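Local coordinates for proline iminopeptidase-related protein (Thermus thermophilus, PDB 2YYS), which is of unknown function but has the alpha/beta-hydrolase fold of the S33 peptidases and may act as a peptidase, at residues G11-Y16 with L67-D72; V17-P22 with E90-E95; N38-R43 with A188-S193; D84-A89 with L110-R115; L221-G226 with E237-R242. All coordinates share one frame; numbering follows the deposited sequence.

Contact 1. Residues G11-Y16 with L67-D72; sequences GEAELY and LELPQD
Near one edge of the alpha/beta-hydrolase sheet, next to outermost strand 3-9, Leu-67 and Leu-69, in the long loop between strand 54-58 and helix 78-91, lie against Ala-13 and Glu-14, where strand 14-20 begins. One direct backbone bond ties the two together: Leu-67 N donates to Glu-14 O at 3.2 Å, fairly straight at 156°. Two waters reinforce it. The first gives a hydrogen to each carbonyl, with its oxygen 2.7 Å from Glu-14 O and 2.6 Å from Leu-67 O, so Glu-14 O is held by both an amide and a water. The second accepts from Glu-14 N at 2.9 Å and reaches Leu-67 O only weakly. Between them, both backbone polar groups of Glu-14 are engaged.

The side chains add a thin apolar layer. Leu-67 and Glu-14 run side by side in the same direction; with its CG anti to the backbone N (chi1 -171°), Leu-67 lays CD2 along the aliphatic part of the glutamate, 4.0 Å from Glu-14 CB. Further on, Leu-69 points its CD2 methyl at Ala-13 CB, 3.7 Å away, and the same methyl touches Glu-12 O. Tyr-7 of strand 3-9 packs on both Glu-14 and Leu-67, while Glu-12 is paired with Arg-61.

Chemically this is a hydrated surface seam: one amide-to-carbonyl bond, doubled by two waters bridging the same pair of residues. The polar link is thus made by main-chain atoms and water, with the leucine side chains adding apolar contact.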
# COMPACT_ATOMS: atom_id res chain seq x y z
N GLY A 11 7.43 14.81 14.39
CA GLY A 11 7.14 16.23 14.31
C GLY A 11 5.66 16.52 14.48
O GLY A 11 5.20 16.88 15.57
N GLU A 12 4.90 16.36 13.41
CA GLU A 12 3.46 16.57 13.47
C GLU A 12 2.71 15.36 14.06
O GLU A 12 1.54 15.50 14.44
CB GLU A 12 2.90 16.86 12.08
CG GLU A 12 3.57 18.02 11.34
CD GLU A 12 2.67 18.63 10.27
OE1 GLU A 12 2.41 17.97 9.24
OE2 GLU A 12 2.22 19.78 10.46
N ALA A 13 3.37 14.21 14.15
CA ALA A 13 2.71 12.95 14.54
C ALA A 13 3.64 12.02 15.29
O ALA A 13 4.85 12.17 15.20
CB ALA A 13 2.18 12.25 13.30
N GLU A 14 3.08 11.04 16.00
CA GLU A 14 3.85 9.92 16.55
C GLU A 14 3.36 8.65 15.91
O GLU A 14 2.17 8.34 15.96
CB GLU A 14 3.73 9.82 18.08
CG GLU A 14 4.38 10.99 18.79
CD GLU A 14 4.73 10.72 20.24
OE1 GLU A 14 5.24 9.64 20.57
OE2 GLU A 14 4.54 11.64 21.05
N LEU A 15 4.29 7.93 15.29
CA LEU A 15 3.99 6.74 14.53
C LEU A 15 4.27 5.46 15.32
O LEU A 15 5.29 5.35 15.98
CB LEU A 15 4.81 6.73 13.24
CG LEU A 15 4.76 7.98 12.36
CD1 LEU A 15 5.66 7.82 11.16
CD2 LEU A 15 3.36 8.30 11.91
N TYR A 16 3.34 4.52 15.25
CA TYR A 16 3.58 3.16 15.70
C TYR A 16 4.56 2.49 14.72
O TYR A 16 4.28 2.39 13.53
CB TYR A 16 2.28 2.37 15.79
CG TYR A 16 2.52 0.94 16.16
CD1 TYR A 16 2.66 0.55 17.50
CD2 TYR A 16 2.63 -0.02 15.18
CE1 TYR A 16 2.89 -0.78 17.82
CE2 TYR A 16 2.88 -1.33 15.48
CZ TYR A 16 3.01 -1.72 16.81
OH TYR A 16 3.28 -3.05 17.07
N LEU A 67 -0.65 7.34 17.08
CA LEU A 67 -1.27 8.27 17.99
C LEU A 67 -2.27 9.19 17.27
O LEU A 67 -2.00 9.75 16.20
CB LEU A 67 -0.18 9.07 18.72
CG LEU A 67 -0.59 9.98 19.89
CD1 LEU A 67 -1.35 9.21 20.97
CD2 LEU A 67 0.64 10.64 20.51
N GLU A 68 -3.44 9.31 17.89
CA GLU A 68 -4.55 10.06 17.35
C GLU A 68 -4.12 11.51 17.13
O GLU A 68 -3.48 12.11 17.99
CB GLU A 68 -5.74 9.99 18.32
CG GLU A 68 -7.09 10.38 17.72
CD GLU A 68 -8.28 10.06 18.63
OE1 GLU A 68 -8.24 9.06 19.40
OE2 GLU A 68 -9.28 10.80 18.56
N LEU A 69 -4.42 12.04 15.95
CA LEU A 69 -4.03 13.41 15.63
C LEU A 69 -5.17 14.36 15.96
O LEU A 69 -6.33 13.93 16.01
CB LEU A 69 -3.66 13.53 14.14
CG LEU A 69 -2.38 12.80 13.73
CD1 LEU A 69 -2.12 13.00 12.26
CD2 LEU A 69 -1.19 13.28 14.54
N PRO A 70 -4.84 15.63 16.16
CA PRO A 70 -5.86 16.67 16.37
C PRO A 70 -6.85 16.71 15.22
O PRO A 70 -6.56 16.20 14.13
CB PRO A 70 -5.05 17.98 16.41
CG PRO A 70 -3.63 17.60 16.71
CD PRO A 70 -3.47 16.18 16.20
N GLN A 71 -8.02 17.29 15.47
CA GLN A 71 -9.08 17.37 14.47
C GLN A 71 -8.76 18.48 13.46
O GLN A 71 -9.21 19.62 13.60
CB GLN A 71 -10.46 17.59 15.13
CG GLN A 71 -11.00 16.35 15.87
CD GLN A 71 -11.36 15.17 14.95
OE1 GLN A 71 -11.77 15.37 13.80
NE2 GLN A 71 -11.20 13.95 15.45
N ASP A 72 -8.00 18.11 12.43
CA ASP A 72 -7.49 19.06 11.45
C ASP A 72 -7.19 18.32 10.13
O ASP A 72 -6.14 17.71 9.98
CB ASP A 72 -6.25 19.76 12.02
CG ASP A 72 -5.65 20.77 11.07
OD1 ASP A 72 -6.22 21.02 9.99
OD2 ASP A 72 -4.57 21.34 11.32
O HOH W 1 0.18 9.63 14.71
O HOH W 2 0.45 11.92 16.87

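Contact 2. Residues V17-P22 with E90-E95; sequences VEDVGP and EALGVE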
# COMPACT_ATOMS: atom_id res chain seq x y z
N VAL A 17 5.70 2.04 15.24
CA VAL A 17 6.77 1.50 14.42
C VAL A 17 7.19 0.14 14.95
O VAL A 17 7.33 -0.05 16.16
CB VAL A 17 8.00 2.46 14.44
CG1 VAL A 17 9.17 1.87 13.71
CG2 VAL A 17 7.62 3.81 13.81
N GLU A 18 7.37 -0.81 14.03
CA GLU A 18 7.99 -2.10 14.31
C GLU A 18 9.22 -2.21 13.42
O GLU A 18 9.13 -2.39 12.21
CB GLU A 18 7.03 -3.26 14.04
CG GLU A 18 5.68 -3.12 14.74
CD GLU A 18 4.69 -4.22 14.38
OE1 GLU A 18 4.87 -4.85 13.32
OE2 GLU A 18 3.72 -4.43 15.15
N ASP A 19 10.37 -2.05 14.06
CA ASP A 19 11.67 -2.04 13.44
C ASP A 19 12.27 -3.42 13.65
O ASP A 19 12.71 -3.76 14.75
CB ASP A 19 12.48 -0.93 14.10
CG ASP A 19 13.88 -0.79 13.56
OD1 ASP A 19 14.28 -1.52 12.63
OD2 ASP A 19 14.66 0.05 14.05
N VAL A 20 12.31 -4.21 12.59
CA VAL A 20 12.54 -5.65 12.68
C VAL A 20 13.72 -6.10 11.83
O VAL A 20 13.87 -5.65 10.71
CB VAL A 20 11.27 -6.38 12.21
CG1 VAL A 20 11.45 -7.86 12.19
CG2 VAL A 20 10.10 -6.01 13.12
N GLY A 21 14.53 -7.02 12.35
CA GLY A 21 15.66 -7.57 11.61
C GLY A 21 16.98 -6.89 11.95
O GLY A 21 17.02 -5.96 12.75
N PRO A 22 18.08 -7.38 11.36
CA PRO A 22 19.42 -6.88 11.68
C PRO A 22 19.52 -5.37 11.48
O PRO A 22 19.13 -4.86 10.44
CB PRO A 22 20.35 -7.63 10.71
CG PRO A 22 19.51 -8.53 9.89
CD PRO A 22 18.09 -8.45 10.35
N GLU A 90 15.11 9.06 9.09
CA GLU A 90 16.14 9.87 9.73
C GLU A 90 16.14 9.66 11.24
O GLU A 90 17.19 9.59 11.85
CB GLU A 90 16.01 11.34 9.34
CG GLU A 90 16.48 11.57 7.89
CD GLU A 90 16.04 12.90 7.28
OE1 GLU A 90 15.48 13.75 8.02
OE2 GLU A 90 16.26 13.08 6.05
N ALA A 91 14.95 9.50 11.82
CA ALA A 91 14.83 9.23 13.26
C ALA A 91 15.47 7.90 13.61
O ALA A 91 16.07 7.76 14.66
CB ALA A 91 13.36 9.26 13.68
N LEU A 92 15.39 6.93 12.70
CA LEU A 92 15.97 5.61 12.91
C LEU A 92 17.43 5.50 12.44
O LEU A 92 18.04 4.45 12.60
CB LEU A 92 15.12 4.53 12.23
CG LEU A 92 13.65 4.40 12.67
CD1 LEU A 92 12.96 3.34 11.81
CD2 LEU A 92 13.54 4.07 14.16
N GLY A 93 17.98 6.57 11.88
CA GLY A 93 19.36 6.60 11.39
C GLY A 93 19.58 5.78 10.13
O GLY A 93 20.69 5.32 9.88
N VAL A 94 18.53 5.58 9.34
CA VAL A 94 18.63 4.87 8.07
C VAL A 94 18.81 5.91 6.96
O VAL A 94 18.00 6.83 6.84
CB VAL A 94 17.36 4.03 7.80
CG1 VAL A 94 17.45 3.34 6.44
CG2 VAL A 94 17.15 3.00 8.92
N GLU A 95 19.85 5.77 6.15
CA GLU A 95 20.17 6.74 5.10
C GLU A 95 19.54 6.39 3.77
O GLU A 95 18.94 7.23 3.13
CB GLU A 95 21.67 6.81 4.88
CG GLU A 95 22.43 7.71 5.83
CD GLU A 95 23.90 7.65 5.51
OE1 GLU A 95 24.31 8.32 4.53
OE2 GLU A 95 24.62 6.88 6.19
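Leu-92 meets Val-17 and Asp-19 of strand 14-20 just where helix 78-91 ends in a Schellman motif, part of the helical layer on one side of the alpha/beta-hydrolase sheet. Glu-90 contributes its backbone to the ending, its O accepting from Gly-93 N at 3.1 Å. Ala-91, next along, rests on Val-8 of strand 3-9. Leu-92 carries the contact itself. Its CG is anti to the carbonyl carbon (chi1 -59°) and the side chain reaches across to the strand, where CD1 comes within a loose 4.5 Å of Val-17 CG1; Val-56 of strand 54-58 also lies against it. Gly-93 then takes the positive phi (72°) that turns the chain out of the helix. Val-94 follows, settling against Ala-27 and Phe-29 of strand 27-31, so the chain leaving the helix stays on the sheet.

Asp-19 faces Leu-92 from the opposite direction, but its charge is met elsewhere: OD2 forms salt bridges with both Arg-2 and Arg-54, and two arginines on one oxygen would be expected to favour the ionised carboxylate. Toward the leucine that same oxygen makes only a loose approach, with Asp-19 OD2 4.2 Å from Leu-92 CD2.

Contact 3. Residues N38-R43 with A188-S193; sequences NAYVLR and AGILGS
Asn-38 OD1 accepts from Tyr-40 N at 2.9 Å, with an N-H...O angle of 162° and the donor in the plane of the carbonyl. This is an Asx turn, and it leads into helix 40-46. The bond fixes the amide, and the amide in turn receives Ile-190: Ile-190 CD1 lies 4.0 Å from Asn-38 OD1 and about as far from the CG and ND2 atoms of that side chain, while Ile-190 CG2 also approaches ND2. The two side chains come from opposite directions.

Tyr-40 is the other half of the surface. Extended away from its backbone N (chi1 180°), the ring offers one face to Ala-188, whose CB stands 3.5 Å from the centroid and 7° off the normal, a nearly centred CH-pi contact. Ile-190 works at the base of the same residue, with its CD1 3.8 Å from Tyr-40 CB. Gly-189, with positive phi, turns the chain between these two apolar residues after helix 175-187. Arg-65 packs on Tyr-40 and Ile-190, and Leu-184 also touches the tyrosine.

Residues 188-193 belong to the helical insertion between strands 119-125 and 221-226, where S33 relatives carry their cap domain. Here what is probably the cap meets the core through methyl groups set on a ring and an amide; the polar bond stays within segment 38-43 and orients the surface that the insertion covers.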
# COMPACT_ATOMS: atom_id res chain seq x y z
N ASN A 38 -3.49 0.05 8.28
CA ASN A 38 -2.38 -0.27 9.19
C ASN A 38 -1.56 -1.40 8.61
O ASN A 38 -1.97 -2.01 7.63
CB ASN A 38 -2.92 -0.61 10.59
CG ASN A 38 -3.70 -1.92 10.63
OD1 ASN A 38 -3.14 -2.99 10.41
ND2 ASN A 38 -4.99 -1.83 10.96
N ALA A 39 -0.43 -1.70 9.25
CA ALA A 39 0.55 -2.64 8.73
C ALA A 39 0.48 -4.05 9.34
O ALA A 39 1.38 -4.84 9.12
CB ALA A 39 1.96 -2.08 8.92
N TYR A 40 -0.57 -4.36 10.08
CA TYR A 40 -0.61 -5.64 10.79
C TYR A 40 -0.71 -6.85 9.84
O TYR A 40 0.12 -7.75 9.87
CB TYR A 40 -1.76 -5.67 11.82
CG TYR A 40 -1.83 -6.99 12.55
CD1 TYR A 40 -1.06 -7.22 13.70
CD2 TYR A 40 -2.63 -8.02 12.07
CE1 TYR A 40 -1.12 -8.44 14.37
CE2 TYR A 40 -2.70 -9.25 12.73
CZ TYR A 40 -1.94 -9.45 13.87
OH TYR A 40 -2.02 -10.67 14.51
N VAL A 41 -1.72 -6.85 8.98
CA VAL A 41 -1.94 -7.97 8.06
C VAL A 41 -0.79 -8.07 7.06
O VAL A 41 -0.30 -9.16 6.71
CB VAL A 41 -3.29 -7.83 7.33
CG1 VAL A 41 -3.36 -8.70 6.08
CG2 VAL A 41 -4.41 -8.20 8.28
N LEU A 42 -0.34 -6.90 6.63
CA LEU A 42 0.74 -6.80 5.67
C LEU A 42 2.02 -7.43 6.22
O LEU A 42 2.67 -8.23 5.54
CB LEU A 42 0.95 -5.34 5.31
CG LEU A 42 1.76 -5.01 4.08
CD1 LEU A 42 1.32 -5.77 2.85
CD2 LEU A 42 1.66 -3.49 3.84
N ARG A 43 2.35 -7.14 7.47
CA ARG A 43 3.51 -7.77 8.08
C ARG A 43 3.37 -9.30 8.15
O ARG A 43 4.33 -10.03 7.86
CB ARG A 43 3.77 -7.24 9.49
CG ARG A 43 4.78 -8.09 10.24
CD ARG A 43 5.31 -7.50 11.52
NE ARG A 43 6.25 -8.44 12.15
CZ ARG A 43 6.85 -8.25 13.31
NH1 ARG A 43 6.65 -7.14 13.99
NH2 ARG A 43 7.68 -9.18 13.79
N ALA A 188 -6.21 -8.82 15.65
CA ALA A 188 -5.25 -7.80 16.06
C ALA A 188 -5.84 -6.84 17.09
O ALA A 188 -5.13 -6.25 17.88
CB ALA A 188 -4.76 -7.01 14.85
N GLY A 189 -7.16 -6.66 17.04
CA GLY A 189 -7.84 -5.79 17.98
C GLY A 189 -7.40 -4.34 17.86
O GLY A 189 -7.23 -3.65 18.86
N ILE A 190 -7.17 -3.89 16.63
CA ILE A 190 -6.76 -2.52 16.39
C ILE A 190 -8.02 -1.72 16.13
O ILE A 190 -8.81 -2.09 15.29
CB ILE A 190 -5.81 -2.44 15.18
CG1 ILE A 190 -4.49 -3.15 15.51
CG2 ILE A 190 -5.55 -0.98 14.82
CD1 ILE A 190 -3.69 -3.54 14.29
N LEU A 191 -8.19 -0.63 16.88
CA LEU A 191 -9.25 0.34 16.61
C LEU A 191 -8.60 1.54 15.91
O LEU A 191 -8.01 2.39 16.56
CB LEU A 191 -9.95 0.76 17.90
CG LEU A 191 -11.08 1.82 17.79
CD1 LEU A 191 -12.29 1.28 17.00
CD2 LEU A 191 -11.52 2.34 19.17
N GLY A 192 -8.70 1.57 14.59
CA GLY A 192 -8.17 2.67 13.81
C GLY A 192 -9.10 3.87 13.81
O GLY A 192 -10.29 3.73 13.60
N SER A 193 -8.55 5.06 14.03
CA SER A 193 -9.34 6.27 13.87
C SER A 193 -9.93 6.38 12.46
O SER A 193 -9.31 5.98 11.47
CB SER A 193 -8.48 7.50 14.17
OG SER A 193 -9.20 8.69 13.93

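Contact 4. Residues D84-A89 with L110-R115; sequences DTLLLA and LEVLRR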
# COMPACT_ATOMS: atom_id res chain seq x y z
N ASP A 84 6.75 12.15 6.17
CA ASP A 84 6.81 11.30 7.35
C ASP A 84 7.73 10.12 7.13
O ASP A 84 8.45 9.72 8.03
CB ASP A 84 5.43 10.73 7.67
CG ASP A 84 4.54 11.70 8.41
OD1 ASP A 84 5.01 12.81 8.79
OD2 ASP A 84 3.37 11.41 8.68
N THR A 85 7.70 9.54 5.94
CA THR A 85 8.50 8.36 5.67
C THR A 85 9.98 8.72 5.81
O THR A 85 10.74 7.99 6.44
CB THR A 85 8.18 7.80 4.28
OG1 THR A 85 6.78 7.53 4.18
CG2 THR A 85 8.85 6.45 4.08
N LEU A 86 10.38 9.84 5.23
CA LEU A 86 11.76 10.30 5.31
C LEU A 86 12.14 10.71 6.72
O LEU A 86 13.22 10.39 7.18
CB LEU A 86 12.02 11.47 4.36
CG LEU A 86 12.52 11.07 2.98
CD1 LEU A 86 13.90 10.43 3.05
CD2 LEU A 86 11.50 10.14 2.27
N LEU A 87 11.24 11.41 7.42
CA LEU A 87 11.51 11.80 8.81
C LEU A 87 11.67 10.57 9.69
O LEU A 87 12.52 10.52 10.58
CB LEU A 87 10.41 12.74 9.32
CG LEU A 87 10.40 14.12 8.66
CD1 LEU A 87 9.16 14.90 9.03
CD2 LEU A 87 11.65 14.96 9.05
N LEU A 88 10.88 9.53 9.43
CA LEU A 88 10.98 8.30 10.19
C LEU A 88 12.35 7.66 9.93
O LEU A 88 13.03 7.23 10.86
CB LEU A 88 9.85 7.33 9.83
CG LEU A 88 9.90 5.95 10.51
CD1 LEU A 88 9.94 6.09 12.03
CD2 LEU A 88 8.72 5.08 10.09
N ALA A 89 12.75 7.60 8.66
CA ALA A 89 14.05 7.02 8.30
C ALA A 89 15.20 7.74 9.01
O ALA A 89 16.12 7.11 9.52
CB ALA A 89 14.26 7.08 6.79
N LEU A 110 5.70 5.98 -4.70
CA LEU A 110 6.12 6.64 -5.93
C LEU A 110 6.51 8.10 -5.70
O LEU A 110 7.47 8.57 -6.27
CB LEU A 110 5.02 6.54 -6.99
CG LEU A 110 4.83 5.10 -7.45
CD1 LEU A 110 3.45 4.89 -8.05
CD2 LEU A 110 5.91 4.72 -8.45
N GLU A 111 5.78 8.79 -4.83
CA GLU A 111 6.15 10.15 -4.45
C GLU A 111 7.44 10.19 -3.62
O GLU A 111 8.24 11.11 -3.79
CB GLU A 111 5.02 10.84 -3.70
CG GLU A 111 3.96 11.39 -4.64
CD GLU A 111 4.51 12.52 -5.49
OE1 GLU A 111 4.77 13.61 -4.93
OE2 GLU A 111 4.73 12.29 -6.70
N VAL A 112 7.65 9.20 -2.76
CA VAL A 112 8.92 9.10 -2.03
C VAL A 112 10.08 8.90 -3.03
O VAL A 112 11.08 9.59 -2.95
CB VAL A 112 8.91 7.96 -1.00
CG1 VAL A 112 10.32 7.63 -0.52
CG2 VAL A 112 8.04 8.32 0.19
N LEU A 113 9.93 7.98 -3.97
CA LEU A 113 10.95 7.77 -5.00
C LEU A 113 11.22 9.04 -5.81
O LEU A 113 12.36 9.38 -6.07
CB LEU A 113 10.55 6.65 -5.95
CG LEU A 113 10.68 5.23 -5.42
CD1 LEU A 113 9.86 4.29 -6.30
CD2 LEU A 113 12.12 4.79 -5.38
N ARG A 114 10.17 9.73 -6.21
CA ARG A 114 10.32 10.89 -7.08
C ARG A 114 11.09 12.00 -6.38
O ARG A 114 11.97 12.62 -6.98
CB ARG A 114 8.95 11.39 -7.52
CG ARG A 114 9.01 12.47 -8.61
CD ARG A 114 7.66 13.02 -9.00
NE ARG A 114 6.97 13.68 -7.89
CZ ARG A 114 7.23 14.91 -7.43
NH1 ARG A 114 8.19 15.66 -7.95
NH2 ARG A 114 6.53 15.39 -6.42
N ARG A 115 10.78 12.22 -5.11
CA ARG A 115 11.35 13.34 -4.37
C ARG A 115 12.67 13.00 -3.68
O ARG A 115 13.42 13.90 -3.33
CB ARG A 115 10.35 13.86 -3.33
CG ARG A 115 9.09 14.40 -3.96
CD ARG A 115 8.02 14.80 -3.00
NE ARG A 115 8.54 15.73 -2.00
CZ ARG A 115 7.90 16.09 -0.90
NH1 ARG A 115 6.70 15.61 -0.61
NH2 ARG A 115 8.48 16.94 -0.07
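This is a helix-to-helix contact in the layer that covers one side of the central sheet: Val-112 of helix 105-115 bridges Thr-85 and Leu-86 of helix 78-91, and between these two segments the meeting is purely van der Waals. The two segments are nearest at Thr-85 and Val-112, whose CA atoms are 7.7 Å apart. Val-112 spreads its two methyls over two neighbours. Its CG1, anti to the backbone N (chi1 165°), comes 3.9 Å from Leu-86 CD2, the two side chains crossing at a slant; its CG2 lies 4.1 Å from Thr-85 CB. Thr-85 thus offers carbon to the interface, while its hydroxyl is occupied by Leu-81 O one turn back in its own helix.

On helix 105-115, Arg-114 grips Glu-111 side-on. Arg-114 NE meets Glu-111 OE2 at 2.9 Å, almost straight at 175°, and Arg-114 NH2 meets OE1 of that carboxylate at 2.9 Å; OE2 is also bonded to Tyr-210.

On the sheet side of the two helices, Leu-86 rests on Phe-97 and Val-112 on Leu-99, both of strand 97-102, while Val-112 also reaches Ala-119 of strand 119-125. Val-82, a turn earlier in helix 78-91, flanks the same valine, and Arg-115 bridges back to Glu-83.

Contact 5. Residues L221-G226 with E237-R242; sequences LYVLVG and EEVASR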
# COMPACT_ATOMS: atom_id res chain seq x y z
N LEU A 221 12.03 -1.35 -9.86
CA LEU A 221 10.63 -1.22 -9.49
C LEU A 221 9.91 -2.46 -10.02
O LEU A 221 10.13 -2.87 -11.16
CB LEU A 221 10.08 0.06 -10.13
CG LEU A 221 8.97 0.89 -9.50
CD1 LEU A 221 9.23 1.20 -8.07
CD2 LEU A 221 8.83 2.20 -10.26
N TYR A 222 9.05 -3.06 -9.20
CA TYR A 222 8.31 -4.26 -9.58
C TYR A 222 6.85 -4.08 -9.18
O TYR A 222 6.55 -3.50 -8.13
CB TYR A 222 8.86 -5.48 -8.84
CG TYR A 222 9.46 -6.56 -9.71
CD1 TYR A 222 10.68 -6.34 -10.35
CD2 TYR A 222 8.83 -7.80 -9.89
CE1 TYR A 222 11.27 -7.33 -11.15
CE2 TYR A 222 9.40 -8.81 -10.69
CZ TYR A 222 10.63 -8.56 -11.32
OH TYR A 222 11.23 -9.52 -12.12
N VAL A 223 5.95 -4.59 -10.01
CA VAL A 223 4.54 -4.59 -9.72
C VAL A 223 4.07 -6.04 -9.60
O VAL A 223 4.31 -6.85 -10.50
CB VAL A 223 3.73 -3.87 -10.82
CG1 VAL A 223 2.25 -3.97 -10.53
CG2 VAL A 223 4.16 -2.40 -10.94
N LEU A 224 3.44 -6.35 -8.48
CA LEU A 224 2.82 -7.64 -8.22
C LEU A 224 1.36 -7.39 -7.92
O LEU A 224 1.04 -6.56 -7.08
CB LEU A 224 3.42 -8.32 -6.99
CG LEU A 224 4.64 -9.21 -7.12
CD1 LEU A 224 5.81 -8.46 -7.68
CD2 LEU A 224 5.00 -9.79 -5.75
N VAL A 225 0.48 -8.12 -8.58
CA VAL A 225 -0.95 -7.89 -8.43
C VAL A 225 -1.75 -9.16 -8.69
O VAL A 225 -1.32 -10.04 -9.43
CB VAL A 225 -1.39 -6.75 -9.39
CG1 VAL A 225 -1.25 -7.16 -10.85
CG2 VAL A 225 -2.81 -6.28 -9.08
N GLY A 226 -2.91 -9.26 -8.08
CA GLY A 226 -3.78 -10.42 -8.27
C GLY A 226 -4.64 -10.19 -9.49
O GLY A 226 -5.19 -9.12 -9.67
N GLU A 237 -1.67 -2.81 -15.08
CA GLU A 237 -0.94 -2.91 -16.35
C GLU A 237 -0.47 -1.54 -16.83
O GLU A 237 0.64 -1.42 -17.34
CB GLU A 237 -1.80 -3.53 -17.46
CG GLU A 237 -2.29 -4.95 -17.21
CD GLU A 237 -1.27 -6.01 -17.57
OE1 GLU A 237 -0.10 -5.65 -17.84
OE2 GLU A 237 -1.65 -7.21 -17.57
N GLU A 238 -1.34 -0.53 -16.73
CA GLU A 238 -0.98 0.86 -17.05
C GLU A 238 0.17 1.35 -16.18
O GLU A 238 1.10 1.98 -16.67
CB GLU A 238 -2.19 1.82 -16.89
CG GLU A 238 -3.28 1.72 -17.96
CD GLU A 238 -2.78 2.07 -19.35
OE1 GLU A 238 -1.76 2.79 -19.49
OE2 GLU A 238 -3.41 1.63 -20.33
N VAL A 239 0.10 1.06 -14.88
CA VAL A 239 1.14 1.46 -13.94
C VAL A 239 2.47 0.89 -14.37
O VAL A 239 3.47 1.60 -14.45
CB VAL A 239 0.83 1.00 -12.50
CG1 VAL A 239 1.99 1.27 -11.57
CG2 VAL A 239 -0.41 1.71 -11.98
N ALA A 240 2.49 -0.41 -14.64
CA ALA A 240 3.73 -1.09 -14.97
C ALA A 240 4.29 -0.58 -16.29
O ALA A 240 5.49 -0.39 -16.43
CB ALA A 240 3.50 -2.57 -15.05
N SER A 241 3.43 -0.34 -17.27
CA SER A 241 3.91 0.03 -18.60
C SER A 241 4.46 1.48 -18.61
O SER A 241 5.48 1.75 -19.21
CB SER A 241 2.84 -0.24 -19.67
OG SER A 241 2.17 0.94 -20.03
N ARG A 242 3.82 2.38 -17.87
CA ARG A 242 4.31 3.76 -17.77
C ARG A 242 5.62 3.88 -16.97
O ARG A 242 6.50 4.67 -17.32
CB ARG A 242 3.21 4.66 -17.18
CG ARG A 242 2.03 4.82 -18.11
CD ARG A 242 0.72 5.13 -17.44
NE ARG A 242 -0.33 5.16 -18.44
CZ ARG A 242 -0.58 6.17 -19.27
NH1 ARG A 242 0.12 7.30 -19.19
NH2 ARG A 242 -1.55 6.08 -20.16
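Apolar packing carries the contact, and Val-223 is its centre: this residue of strand 221-226 points at helix 236-243 and touches Val-239 and Ala-240. With CG1 anti to the backbone N (chi1 176°), it is the other methyl, CG2, that does the touching, 4.2 Å from Ala-240 CB and 4.3 Å from Val-239 CG1. One methyl therefore touches two successive residues of the helix. The small alanine lets the backbones come close, with the CA atoms of Val-223 and Ala-240 only 6.4 Å apart. All three residues are buried.

The polar side-chain bonds do not join the two segments. Arg-242 NE reaches back one turn to Glu-238 OE1 at 3.0 Å and 155°, a salt bridge that meets the oxygen on its anti side, 22° out of the carboxylate plane; Arg-242 NH2 adds a weak bond to the same oxygen. Glu-237, at the start of the segment, is held through OE2 by Tyr-233, just ahead of the helix. The main chain keeps its regular pattern, with Ser-241 N bonded to Glu-237 O at 3.0 Å.

Strand, helix and the next strand, 247-250, form a beta-alpha-beta crossover near one margin of the sheet. Backbone bonds join Tyr-222 to Ala-122 and Leu-124 of strand 119-125 on one side, and Val-223 to Pro-246 and Arg-248 on the other. Ile-247 of strand 247-250 packs on both Val-223 and Ala-240, while the alternate residues Tyr-222 and Leu-224 face helix 262-274, so the strand is sandwiched between two helical layers.

How the contacts relate
Contacts 1 and 2 use successive parts of strand 14-20, their centres 19 Å apart, and contacts 2 and 4 share helix 78-91, where Val-94 N probably bonds Ala-89 O at 2.9 Å. Leu-88 of contact 4 meets Leu-15 of contact 1, and Leu-113 CD1 lies 3.6 Å from Leu-221 CD1, so contact 4 touches both contact 1 and contact 5. Contact 3 joins the core to the cap-like helical insertion and is tied to contact 2 by the salt bridge between Glu-18 OE1 and Arg-43 NH1, 3.0 Å long. Contacts 1 and 5 are the farthest apart, 32 Å between centres. A glycerol, probably from crystallisation, lies about 4 Å from the side chain of Asp-19 in contact 2.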